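Local structure of alcohol dehydrogenase (Escherichia coli, 5VM2) at residues I89-C95 with C109-M115. The protein probably acts as a zinc-containing, NAD(H)- or NADP(H)-dependent dehydrogenase of the alcohol dehydrogenase family, oxidising a CH-OH group of a substrate not yet identified. Residues are numbered along the deposited sequence.
Sequences IEPGVPC and CPDVDFM. With ZN (zinc ion), chain D.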
# COMPACT_ATOMS: atom_id res chain seq x y z
N ILE A 89 -4.07 9.56 -7.42
CA ILE A 89 -3.33 9.01 -8.54
C ILE A 89 -2.95 7.57 -8.22
O ILE A 89 -2.62 7.24 -7.08
CB ILE A 89 -2.09 9.85 -8.89
CG1 ILE A 89 -1.07 9.82 -7.75
CG2 ILE A 89 -2.48 11.29 -9.23
CD1 ILE A 89 0.34 10.08 -8.22
N GLU A 90 -3.06 6.71 -9.23
CA GLU A 90 -2.46 5.38 -9.17
C GLU A 90 -1.01 5.51 -9.60
O GLU A 90 -0.75 5.86 -10.76
CB GLU A 90 -3.21 4.41 -10.07
CG GLU A 90 -2.74 2.98 -9.97
CD GLU A 90 -3.61 2.00 -10.75
OE1 GLU A 90 -4.76 2.34 -11.09
OE2 GLU A 90 -3.14 0.87 -11.01
N PRO A 91 -0.04 5.27 -8.72
CA PRO A 91 1.34 5.70 -8.98
C PRO A 91 2.13 4.80 -9.93
O PRO A 91 3.28 5.13 -10.22
CB PRO A 91 1.97 5.71 -7.58
CG PRO A 91 1.21 4.68 -6.83
CD PRO A 91 -0.20 4.73 -7.36
N GLY A 92 1.57 3.70 -10.40
CA GLY A 92 2.27 2.87 -11.36
C GLY A 92 1.68 2.96 -12.75
O GLY A 92 0.57 2.48 -12.99
N VAL A 93 2.41 3.57 -13.68
CA VAL A 93 1.95 3.77 -15.05
C VAL A 93 2.63 2.72 -15.93
O VAL A 93 3.84 2.84 -16.19
CB VAL A 93 2.25 5.19 -15.55
CG1 VAL A 93 1.78 5.35 -16.99
CG2 VAL A 93 1.62 6.23 -14.62
N PRO A 94 1.92 1.72 -16.42
CA PRO A 94 2.56 0.64 -17.17
C PRO A 94 2.75 1.03 -18.63
O PRO A 94 2.27 2.07 -19.09
CB PRO A 94 1.55 -0.50 -17.03
CG PRO A 94 0.23 0.22 -17.08
CD PRO A 94 0.46 1.57 -16.40
N CYS A 95 3.44 0.15 -19.37
CA CYS A 95 3.79 0.49 -20.74
C CYS A 95 2.60 0.39 -21.68
O CYS A 95 2.54 1.12 -22.68
CB CYS A 95 4.95 -0.40 -21.23
SG CYS A 95 4.54 -2.03 -21.95
N CYS A 109 4.14 -5.30 -15.32
CA CYS A 109 4.79 -4.79 -16.52
C CYS A 109 6.26 -4.52 -16.25
O CYS A 109 6.59 -3.83 -15.27
CB CYS A 109 4.10 -3.51 -17.00
SG CYS A 109 4.94 -2.61 -18.34
N PRO A 110 7.18 -5.03 -17.08
CA PRO A 110 8.61 -4.80 -16.83
C PRO A 110 9.05 -3.36 -17.03
O PRO A 110 10.15 -3.00 -16.60
CB PRO A 110 9.29 -5.73 -17.83
CG PRO A 110 8.31 -5.86 -18.95
CD PRO A 110 6.95 -5.82 -18.30
N ASP A 111 8.23 -2.53 -17.68
CA ASP A 111 8.56 -1.12 -17.90
C ASP A 111 7.56 -0.20 -17.20
O ASP A 111 7.25 0.87 -17.71
CB ASP A 111 8.61 -0.81 -19.39
CG ASP A 111 9.78 -1.48 -20.09
OD1 ASP A 111 10.92 -1.35 -19.60
OD2 ASP A 111 9.55 -2.13 -21.13
N VAL A 112 7.04 -0.61 -16.04
CA VAL A 112 6.16 0.26 -15.28
C VAL A 112 6.95 1.45 -14.76
O VAL A 112 8.11 1.32 -14.35
CB VAL A 112 5.47 -0.50 -14.13
CG1 VAL A 112 6.48 -0.98 -13.10
CG2 VAL A 112 4.41 0.39 -13.47
N ASP A 113 6.34 2.63 -14.82
CA ASP A 113 6.94 3.82 -14.24
C ASP A 113 6.19 4.08 -12.94
O ASP A 113 5.07 4.60 -12.95
CB ASP A 113 6.86 5.00 -15.20
CG ASP A 113 7.31 6.31 -14.58
OD1 ASP A 113 7.15 7.38 -15.21
OD2 ASP A 113 7.83 6.26 -13.45
N PHE A 114 6.85 3.72 -11.85
CA PHE A 114 6.28 3.82 -10.51
C PHE A 114 6.93 4.98 -9.78
O PHE A 114 8.15 5.16 -9.84
CB PHE A 114 6.47 2.52 -9.73
CG PHE A 114 5.57 2.40 -8.53
CD1 PHE A 114 5.98 2.85 -7.29
CD2 PHE A 114 4.30 1.85 -8.65
CE1 PHE A 114 5.16 2.75 -6.19
CE2 PHE A 114 3.47 1.75 -7.55
CZ PHE A 114 3.90 2.20 -6.32
N MET A 115 6.11 5.77 -9.09
CA MET A 115 6.59 6.96 -8.40
C MET A 115 7.73 6.63 -7.44
O MET A 115 7.73 5.58 -6.79
CB MET A 115 5.45 7.63 -7.63
CG MET A 115 4.40 8.26 -8.50
SD MET A 115 3.79 9.76 -7.73
CE MET A 115 4.90 10.98 -8.44
ZN ZN D . 3.74 -3.35 -20.15
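Segments 89-95 and 109-115 run antiparallel and form a two-stranded sheet of strands 92-93 and 113-114. It closes the base of the structural-zinc lobe, a feature of the GroES-like domain in zinc-containing alcohol dehydrogenases. V93 and D113 are the hydrogen-bonded pair: V93 N to D113 O and D113 N to V93 O are both 2.9 Å and nearly linear. G92 and F114 form the adjoining non-hydrogen-bonded pair, with CA atoms 4.2 Å apart. Beyond it, M115 N donates to P91 O at 3.1 Å.

G92 has no side chain, so the F114 ring can lie close to the backbone, with F114 CD2 3.5 Å from G92 CA. P91 packs over one face of this ring. P91 CB also meets M115 CG at 3.6 Å, and I89 CD1 reaches M115 SD at 3.5 Å. The F114 ring also makes a cation-pi contact with R292.

At the other end, a type I turn spans C109 to V112. C95 and C109 supply two zinc ligands, and C98 and C101 complete the Cys4 site. C95 SG lies 2.4 Å and C109 SG 2.3 Å from ZN. C109 SG also accepts a hydrogen bond from C95 N at 3.3 Å.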